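Local coordinates for CLIP-associating protein (Drosophila melanogaster, PDB 4G3A), which tracks microtubule plus ends and stabilises dynamic microtubules during mitotic spindle formation, this chain being its N-terminal TOG domain, at residues T45-L50 and S74-R79; T90-V95 and Q126-K131; D97-S102 and E108-L113. All coordinates share one frame; numbering follows the deposited sequence.

Contact 1: residues T45-L50 and S74-R79; sequences TDMGFL and SELIKR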
loop_
_atom_site.group_PDB
_atom_site.type_symbol
_atom_site.label_atom_id
_atom_site.label_comp_id
_atom_site.label_asym_id
_atom_site.label_seq_id
_atom_site.Cartn_x
_atom_site.Cartn_y
_atom_site.Cartn_z
ATOM N N THR A 45 4.773 18.532 -21.367
ATOM C CA THR A 45 3.785 19.588 -21.534
ATOM C C THR A 45 2.953 19.767 -20.278
ATOM O O THR A 45 2.835 20.874 -19.757
ATOM C CB THR A 45 2.847 19.296 -22.713
ATOM O OG1 THR A 45 3.567 19.456 -23.940
ATOM C CG2 THR A 45 1.658 20.247 -22.696
ATOM N N ASP A 46 2.378 18.669 -19.802
ATOM C CA ASP A 46 1.533 18.685 -18.615
ATOM C C ASP A 46 1.591 17.311 -17.958
ATOM O O ASP A 46 1.207 16.310 -18.563
ATOM C CB ASP A 46 0.093 19.041 -18.996
ATOM C CG ASP A 46 -0.794 19.303 -17.790
ATOM O OD1 ASP A 46 -0.493 18.784 -16.690
ATOM O OD2 ASP A 46 -1.803 20.029 -17.956
HETATM N N MSE A 47 2.087 17.273 -16.726
HETATM C CA MSE A 47 2.261 16.019 -15.993
HETATM C C MSE A 47 0.939 15.277 -15.831
HETATM O O MSE A 47 0.897 14.049 -15.871
HETATM C CB MSE A 47 2.901 16.290 -14.633
HETATM C CG MSE A 47 3.059 15.061 -13.752
HETATM SE SE MSE A 47 4.116 13.639 -14.580
HETATM C CE MSE A 47 5.866 14.501 -14.570
ATOM N N GLY A 48 -0.142 16.033 -15.664
ATOM C CA GLY A 48 -1.469 15.459 -15.542
ATOM C C GLY A 48 -1.811 14.550 -16.706
ATOM O O GLY A 48 -2.523 13.560 -16.546
ATOM N N PHE A 49 -1.297 14.881 -17.886
ATOM C CA PHE A 49 -1.529 14.060 -19.069
ATOM C C PHE A 49 -0.936 12.665 -18.910
ATOM O O PHE A 49 -1.512 11.679 -19.370
ATOM C CB PHE A 49 -0.949 14.718 -20.323
ATOM C CG PHE A 49 -1.782 15.840 -20.865
ATOM C CD1 PHE A 49 -3.128 15.657 -21.132
ATOM C CD2 PHE A 49 -1.210 17.071 -21.139
ATOM C CE1 PHE A 49 -3.892 16.688 -21.643
ATOM C CE2 PHE A 49 -1.968 18.104 -21.651
ATOM C CZ PHE A 49 -3.311 17.912 -21.903
ATOM N N LEU A 50 0.227 12.581 -18.271
ATOM C CA LEU A 50 0.844 11.281 -18.047
ATOM C C LEU A 50 0.046 10.513 -17.008
ATOM O O LEU A 50 -0.185 9.311 -17.155
ATOM C CB LEU A 50 2.301 11.418 -17.610
ATOM C CG LEU A 50 2.964 10.072 -17.305
ATOM C CD1 LEU A 50 2.888 9.156 -18.517
ATOM C CD2 LEU A 50 4.404 10.261 -16.862
ATOM N N SER A 74 5.373 4.738 -8.908
ATOM C CA SER A 74 6.444 4.761 -7.916
ATOM C C SER A 74 7.581 5.690 -8.360
ATOM O O SER A 74 8.110 6.470 -7.558
ATOM C CB SER A 74 6.964 3.348 -7.633
ATOM O OG SER A 74 6.167 2.703 -6.649
ATOM N N GLU A 75 7.950 5.619 -9.638
ATOM C CA GLU A 75 9.032 6.464 -10.152
ATOM C C GLU A 75 8.671 7.953 -10.143
ATOM O O GLU A 75 9.496 8.787 -9.780
ATOM C CB GLU A 75 9.479 6.005 -11.547
ATOM C CG GLU A 75 10.093 4.615 -11.545
ATOM C CD GLU A 75 11.202 4.467 -10.512
ATOM O OE1 GLU A 75 12.042 5.391 -10.384
ATOM O OE2 GLU A 75 11.233 3.426 -9.819
ATOM N N LEU A 76 7.436 8.281 -10.512
ATOM C CA LEU A 76 6.953 9.663 -10.416
ATOM C C LEU A 76 6.941 10.155 -8.969
ATOM O O LEU A 76 7.310 11.300 -8.685
ATOM C CB LEU A 76 5.549 9.798 -11.016
ATOM C CG LEU A 76 5.423 9.546 -12.521
ATOM C CD1 LEU A 76 3.964 9.386 -12.929
ATOM C CD2 LEU A 76 6.086 10.666 -13.313
ATOM N N ILE A 77 6.514 9.286 -8.052
ATOM C CA ILE A 77 6.518 9.634 -6.639
ATOM C C ILE A 77 7.937 9.969 -6.205
ATOM O O ILE A 77 8.166 10.975 -5.540
ATOM C CB ILE A 77 5.984 8.482 -5.768
ATOM C CG1 ILE A 77 4.478 8.323 -5.957
ATOM C CG2 ILE A 77 6.294 8.722 -4.299
ATOM C CD1 ILE A 77 4.002 6.952 -5.578
ATOM N N LYS A 78 8.892 9.119 -6.577
ATOM C CA LYS A 78 10.287 9.352 -6.220
ATOM C C LYS A 78 10.809 10.674 -6.774
ATOM O O LYS A 78 11.516 11.402 -6.083
ATOM C CB LYS A 78 11.167 8.200 -6.694
ATOM C CG LYS A 78 10.905 6.903 -5.975
ATOM C CD LYS A 78 11.691 5.790 -6.612
ATOM C CE LYS A 78 11.107 4.447 -6.252
ATOM N NZ LYS A 78 11.869 3.373 -6.941
ATOM N N ARG A 79 10.447 10.993 -8.015
ATOM C CA ARG A 79 10.897 12.237 -8.641
ATOM C C ARG A 79 10.125 13.453 -8.150
ATOM O O ARG A 79 10.690 14.542 -8.034
ATOM C CB ARG A 79 10.749 12.170 -10.161
ATOM C CG ARG A 79 11.650 11.183 -10.841
ATOM C CD ARG A 79 11.469 11.294 -12.324
ATOM N NE ARG A 79 12.413 10.456 -13.047
ATOM C CZ ARG A 79 13.490 10.912 -13.674
ATOM N NH1 ARG A 79 13.771 12.213 -13.678
ATOM N NH2 ARG A 79 14.287 10.062 -14.301
#
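Met47, Leu50 and Leu76 meet through rounded aliphatic groups, and the flat groups of both segments lie away from the join. The Asp46 carboxylate N-caps helix 47-58: Gly48 N approaches Asp46 OD1 at 3.0 Å from above the carboxylate plane, 37° out of it. The Glu75 carboxylate receives Lys78 NZ on the syn side of OE2, at 2.9 Å, in a salt bridge. The Arg79 guanidinium donates to the carbonyls of Leu35 and Asn40, and the Phe49 ring packs on Ile13.

The contact itself centres on Leu76 CD2, with Leu76 CD1 adding a longer touch to Leu50. Met47, a selenomethionine, runs alongside Leu76 with the two chains pointing contrary ways, SE 3.8 Å and CE 4.0 Å from Leu76 CD2. Its chain bends at chi2 (58°) and chi3 (69°), which brings selenium and terminal methyl to the same leucine branch. Leu50 CD2 lies 3.9 Å from Leu76 CD2 and 4.1 Å from Leu76 CD1. Only 106 Å² is buried, consistent with three side chains bridging backbones 9.7 Å apart at Met47 CA and Leu76 CA.

Both helices belong to HEAT repeat 1. Helix 9-18 covers Leu50, helix 21-36 reaches Leu76 through Leu35, and helix 104-119 packs beside Ser74 and Ile77.

Contact 2: residues T90-V95 and Q126-K131; sequences TVLPHV and QALIDK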
loop_
_atom_site.group_PDB
_atom_site.type_symbol
_atom_site.label_atom_id
_atom_site.label_comp_id
_atom_site.label_asym_id
_atom_site.label_seq_id
_atom_site.Cartn_x
_atom_site.Cartn_y
_atom_site.Cartn_z
ATOM N N THR A 90 -6.722 10.464 -6.877
ATOM C CA THR A 90 -7.106 9.841 -8.140
ATOM C C THR A 90 -6.582 8.417 -8.210
ATOM O O THR A 90 -7.279 7.494 -8.624
ATOM C CB THR A 90 -6.550 10.632 -9.347
ATOM O OG1 THR A 90 -7.319 11.827 -9.533
ATOM C CG2 THR A 90 -6.605 9.798 -10.624
ATOM N N VAL A 91 -5.343 8.250 -7.777
ATOM C CA VAL A 91 -4.640 6.986 -7.907
ATOM C C VAL A 91 -4.963 5.992 -6.781
ATOM O O VAL A 91 -5.219 4.819 -7.033
ATOM C CB VAL A 91 -3.134 7.251 -7.911
ATOM C CG1 VAL A 91 -2.377 5.968 -7.819
ATOM C CG2 VAL A 91 -2.740 8.040 -9.170
ATOM N N LEU A 92 -4.957 6.480 -5.546
ATOM C CA LEU A 92 -5.055 5.616 -4.363
ATOM C C LEU A 92 -6.168 4.560 -4.402
ATOM O O LEU A 92 -5.927 3.404 -4.066
ATOM C CB LEU A 92 -5.167 6.441 -3.076
ATOM C CG LEU A 92 -4.739 5.690 -1.804
ATOM C CD1 LEU A 92 -3.279 5.231 -1.919
ATOM C CD2 LEU A 92 -4.926 6.542 -0.558
ATOM N N PRO A 93 -7.391 4.947 -4.803
ATOM C CA PRO A 93 -8.454 3.936 -4.747
ATOM C C PRO A 93 -8.154 2.700 -5.594
ATOM O O PRO A 93 -8.577 1.613 -5.230
ATOM C CB PRO A 93 -9.675 4.686 -5.299
ATOM C CG PRO A 93 -9.396 6.119 -4.972
ATOM C CD PRO A 93 -7.918 6.284 -5.152
ATOM N N HIS A 94 -7.434 2.850 -6.701
ATOM C CA HIS A 94 -7.163 1.700 -7.567
ATOM C C HIS A 94 -5.924 0.904 -7.135
ATOM O O HIS A 94 -5.817 -0.292 -7.404
ATOM C CB HIS A 94 -7.071 2.162 -9.022
ATOM C CG HIS A 94 -8.282 2.916 -9.457
ATOM N ND1 HIS A 94 -8.302 4.292 -9.569
ATOM C CD2 HIS A 94 -9.536 2.497 -9.732
ATOM C CE1 HIS A 94 -9.508 4.680 -9.934
ATOM N NE2 HIS A 94 -10.280 3.611 -10.036
ATOM N N VAL A 95 -4.991 1.585 -6.482
ATOM C CA VAL A 95 -3.854 0.917 -5.877
ATOM C C VAL A 95 -4.356 0.003 -4.766
ATOM O O VAL A 95 -3.912 -1.131 -4.633
ATOM C CB VAL A 95 -2.878 1.927 -5.293
ATOM C CG1 VAL A 95 -1.744 1.198 -4.583
ATOM C CG2 VAL A 95 -2.341 2.821 -6.417
ATOM N N GLN A 126 0.996 8.737 9.059
ATOM C CA GLN A 126 -0.303 8.645 9.719
ATOM C C GLN A 126 -1.430 8.964 8.743
ATOM O O GLN A 126 -2.465 8.298 8.748
ATOM C CB GLN A 126 -0.396 9.559 10.942
ATOM C CG GLN A 126 -1.630 9.301 11.765
ATOM C CD GLN A 126 -1.439 8.148 12.741
ATOM O OE1 GLN A 126 -0.505 8.152 13.535
ATOM N NE2 GLN A 126 -2.329 7.164 12.689
ATOM N N ALA A 127 -1.221 9.981 7.908
ATOM C CA ALA A 127 -2.222 10.376 6.916
ATOM C C ALA A 127 -2.560 9.244 5.948
ATOM O O ALA A 127 -3.735 8.966 5.686
ATOM C CB ALA A 127 -1.756 11.621 6.142
ATOM N N LEU A 128 -1.533 8.597 5.404
ATOM C CA LEU A 128 -1.754 7.496 4.470
ATOM C C LEU A 128 -2.414 6.286 5.116
ATOM O O LEU A 128 -3.343 5.706 4.563
ATOM C CB LEU A 128 -0.456 7.041 3.812
ATOM C CG LEU A 128 -0.694 5.926 2.778
ATOM C CD1 LEU A 128 -1.699 6.371 1.708
ATOM C CD2 LEU A 128 0.605 5.456 2.117
ATOM N N ILE A 129 -1.917 5.869 6.273
ATOM C CA ILE A 129 -2.501 4.676 6.887
ATOM C C ILE A 129 -3.977 4.923 7.247
ATOM O O ILE A 129 -4.834 4.071 6.997
ATOM C CB ILE A 129 -1.689 4.176 8.111
ATOM C CG1 ILE A 129 -0.240 3.887 7.717
ATOM C CG2 ILE A 129 -2.348 2.942 8.723
ATOM C CD1 ILE A 129 -0.082 2.895 6.585
ATOM N N ASP A 130 -4.269 6.092 7.820
ATOM C CA ASP A 130 -5.655 6.456 8.144
ATOM C C ASP A 130 -6.532 6.427 6.894
ATOM O O ASP A 130 -7.647 5.916 6.911
ATOM C CB ASP A 130 -5.740 7.856 8.762
ATOM C CG ASP A 130 -5.213 7.924 10.189
ATOM O OD1 ASP A 130 -4.624 6.943 10.684
ATOM O OD2 ASP A 130 -5.390 8.991 10.814
ATOM N N LYS A 131 -6.027 6.993 5.805
ATOM C CA LYS A 131 -6.784 7.035 4.563
ATOM C C LYS A 131 -7.037 5.620 4.046
ATOM O O LYS A 131 -8.137 5.294 3.604
ATOM C CB LYS A 131 -6.025 7.857 3.506
ATOM C CG LYS A 131 -6.803 8.055 2.228
ATOM C CD LYS A 131 -8.100 8.840 2.482
ATOM C CE LYS A 131 -8.691 9.393 1.162
ATOM N NZ LYS A 131 -10.009 10.025 1.439
#
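Leu92 is the hub of this contact, with 59 Å² of its surface buried by segment 126-131, against 28 Å² for Leu128 and 23 Å² for Lys131. Its CD2 methyl touches two partners one turn apart, 3.9 Å from Leu128 CD1 and 3.7 Å from Lys131 CG, while Leu92 CD1 adds a second touch to Leu128 CD1 at 4.1 Å. Leu92 points toward the facing helix from its CB onward, and CG lies opposite the backbone N (chi1 -158°).

Leu128 does not start out aimed at Leu92, but its CD1 end closes in, so the two leucines meet methyl to methyl at a slant. Lys131 takes part through the aliphatic root of its chain. Rotation about CB-CG (chi2 62°) bends the chain at the touching carbon and turns CD and the amine onward; the exposed side chain also touches a crystal neighbour.

Pro93 has no N-H to give, and helix 88-98 is kinked beside Leu92; there Val91 O accepts from His94 N at 3.0 Å and from Val95 N at 3.3 Å, on opposite faces of its plane. Within 126-131, Gln126 NE2 donates to Asp130 OD1 at 3.1 Å and 171°, an almost straight bond lying in the Gln126 amide plane. Tyr169 OH shares Asp130 OD1 and Ser165 N binds Gln126 OE1, so the amide is held at both ends.

The contact joins helix 88-98 of HEAT repeat 2 to helix 125-136, with helix 104-119 between them in the chain. That intervening helix packs against both sides of the join, with Leu114 on Leu92 and Leu117 and Met118 on Leu128, while helix 142-159 covers Ile129 and helix 47-58 meets Thr90 and His94.

Contact 3: residues D97-S102 and E108-L113; sequences DRLGDS and EKAQLL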
loop_
_atom_site.group_PDB
_atom_site.type_symbol
_atom_site.label_atom_id
_atom_site.label_comp_id
_atom_site.label_asym_id
_atom_site.label_seq_id
_atom_site.Cartn_x
_atom_site.Cartn_y
_atom_site.Cartn_z
ATOM N N ASP A 97 -7.323 -1.457 -4.584
ATOM C CA ASP A 97 -7.884 -2.623 -5.255
ATOM C C ASP A 97 -6.806 -3.622 -5.673
ATOM O O ASP A 97 -7.027 -4.828 -5.623
ATOM C CB ASP A 97 -8.708 -2.212 -6.480
ATOM C CG ASP A 97 -10.059 -1.619 -6.106
ATOM O OD1 ASP A 97 -10.491 -1.784 -4.942
ATOM O OD2 ASP A 97 -10.681 -0.985 -6.972
ATOM N N ARG A 98 -5.643 -3.127 -6.088
ATOM C CA ARG A 98 -4.569 -4.021 -6.520
ATOM C C ARG A 98 -3.906 -4.756 -5.350
ATOM O O ARG A 98 -3.159 -5.720 -5.555
ATOM C CB ARG A 98 -3.520 -3.261 -7.321
ATOM C CG ARG A 98 -4.015 -2.731 -8.662
ATOM C CD ARG A 98 -4.263 -3.859 -9.660
ATOM N NE ARG A 98 -4.935 -3.373 -10.869
ATOM C CZ ARG A 98 -5.201 -4.123 -11.940
ATOM N NH1 ARG A 98 -4.851 -5.404 -11.971
ATOM N NH2 ARG A 98 -5.819 -3.589 -12.988
ATOM N N LEU A 99 -4.170 -4.313 -4.124
ATOM C CA LEU A 99 -3.675 -5.068 -2.979
ATOM C C LEU A 99 -4.336 -6.434 -3.001
ATOM O O LEU A 99 -3.799 -7.396 -2.465
ATOM C CB LEU A 99 -3.978 -4.356 -1.656
ATOM C CG LEU A 99 -3.236 -3.044 -1.413
ATOM C CD1 LEU A 99 -3.758 -2.387 -0.141
ATOM C CD2 LEU A 99 -1.724 -3.270 -1.345
ATOM N N GLY A 100 -5.500 -6.516 -3.641
ATOM C CA GLY A 100 -6.251 -7.758 -3.698
ATOM C C GLY A 100 -6.021 -8.565 -4.963
ATOM O O GLY A 100 -6.694 -9.568 -5.204
ATOM N N ASP A 101 -5.062 -8.135 -5.774
ATOM C CA ASP A 101 -4.803 -8.804 -7.040
ATOM C C ASP A 101 -4.378 -10.245 -6.814
ATOM O O ASP A 101 -3.677 -10.545 -5.848
ATOM C CB ASP A 101 -3.728 -8.061 -7.828
ATOM C CG ASP A 101 -3.822 -8.328 -9.312
ATOM O OD1 ASP A 101 -4.476 -7.533 -10.017
ATOM O OD2 ASP A 101 -3.249 -9.334 -9.766
ATOM N N SER A 102 -4.781 -11.140 -7.711
ATOM C CA SER A 102 -4.430 -12.551 -7.559
ATOM C C SER A 102 -2.942 -12.831 -7.802
ATOM O O SER A 102 -2.398 -13.813 -7.298
ATOM C CB SER A 102 -5.293 -13.431 -8.465
ATOM O OG SER A 102 -5.381 -12.897 -9.769
ATOM N N GLU A 108 2.783 -6.800 -4.690
ATOM C CA GLU A 108 4.085 -6.303 -4.252
ATOM C C GLU A 108 4.299 -4.869 -4.699
ATOM O O GLU A 108 4.609 -3.989 -3.893
ATOM C CB GLU A 108 5.205 -7.168 -4.823
ATOM C CG GLU A 108 5.491 -8.431 -4.045
ATOM C CD GLU A 108 6.339 -9.412 -4.838
ATOM O OE1 GLU A 108 6.936 -8.996 -5.858
ATOM O OE2 GLU A 108 6.403 -10.598 -4.442
ATOM N N LYS A 109 4.131 -4.638 -5.995
ATOM C CA LYS A 109 4.374 -3.312 -6.550
ATOM C C LYS A 109 3.372 -2.307 -5.999
ATOM O O LYS A 109 3.695 -1.135 -5.824
ATOM C CB LYS A 109 4.363 -3.338 -8.079
ATOM C CG LYS A 109 5.407 -4.276 -8.688
ATOM C CD LYS A 109 6.812 -3.931 -8.212
ATOM C CE LYS A 109 7.855 -4.884 -8.795
ATOM N NZ LYS A 109 9.201 -4.616 -8.241
ATOM N N ALA A 110 2.162 -2.773 -5.706
ATOM C CA ALA A 110 1.170 -1.921 -5.061
ATOM C C ALA A 110 1.622 -1.547 -3.644
ATOM O O ALA A 110 1.587 -0.377 -3.254
ATOM C CB ALA A 110 -0.184 -2.614 -5.032
ATOM N N GLN A 111 2.068 -2.537 -2.876
ATOM C CA GLN A 111 2.541 -2.261 -1.519
ATOM C C GLN A 111 3.742 -1.315 -1.604
ATOM O O GLN A 111 3.894 -0.386 -0.812
ATOM C CB GLN A 111 2.934 -3.563 -0.816
ATOM C CG GLN A 111 1.755 -4.406 -0.295
ATOM C CD GLN A 111 1.211 -3.902 1.029
ATOM O OE1 GLN A 111 1.443 -2.750 1.416
ATOM N NE2 GLN A 111 0.472 -4.758 1.732
ATOM N N LEU A 112 4.591 -1.543 -2.597
ATOM C CA LEU A 112 5.781 -0.715 -2.750
ATOM C C LEU A 112 5.409 0.737 -3.102
ATOM O O LEU A 112 5.999 1.675 -2.577
ATOM C CB LEU A 112 6.746 -1.338 -3.771
ATOM C CG LEU A 112 8.066 -0.621 -4.070
ATOM C CD1 LEU A 112 8.738 -0.076 -2.812
ATOM C CD2 LEU A 112 9.005 -1.550 -4.829
ATOM N N LEU A 113 4.420 0.926 -3.970
ATOM C CA LEU A 113 3.904 2.267 -4.251
ATOM C C LEU A 113 3.457 2.968 -2.967
ATOM O O LEU A 113 3.729 4.165 -2.764
ATOM C CB LEU A 113 2.730 2.204 -5.255
ATOM C CG LEU A 113 2.143 3.540 -5.729
ATOM C CD1 LEU A 113 1.400 3.417 -7.106
ATOM C CD2 LEU A 113 1.228 4.161 -4.675
#
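Ala110 is the first residue of 108-113 to touch 97-102, its CB lying 4.1 Å from Arg98 CB and 4.0 Å from Leu99 CD2. So small a side chain is consistent with the close approach of the backbones, 6.1 Å between Leu99 CA and Ala110 CA. Arg98 offers only its root here: the chain turns at chi2 (-70°) and carries the guanidinium away, where NH1 binds Asp101 OD1 at 2.9 Å in a salt bridge and NH2 reaches the carbonyls of Leu58 and Gly60. That salt bridge spans the type I turn Arg98-Asp101, which the bond from Asp101 N to Arg98 O (3.1 Å) closes.

Gln111 follows, crossing Leu99 at about a right angle. Leu99 CD2 rests at 3.8 Å from Gln111 CG and equally 3.8 Å from Gln111 CD, while the buried amide is satisfied beyond the contact by Thr151 OG1 at OE1 and Glu147 OE1 at NE2.

The contact closes the two-helix hairpin of HEAT repeat 2. Leu113 packs on Val95, Phe73 and Ser74, helix 63-80 also meets the contact through Ala66 and Gln67, and helix 142-159 receives the Gln111 amide.

How the contacts relate
The three contacts sample successive layers of the helical TOG solenoid. Contact 1 and contact 3 each join the two helices of one repeat, HEAT 1 and HEAT 2, and their centres are about 19 Å apart; they still touch, Ser74 OG lying 3.3 Å from Leu113 CA. Contact 2 shares helix 88-98 with contact 3, and contact 3 lies wholly within the chain that contact 2 brings together. Their centres are about 12 Å apart, with Val95 CG2 at 3.8 Å from Leu113 CD1. Contacts 1 and 2 stay separate, about 7 Å between nearest atoms. As in other TOG domains, loops inside repeats probably line the tubulin-binding face, which would place the turn of contact 3 there.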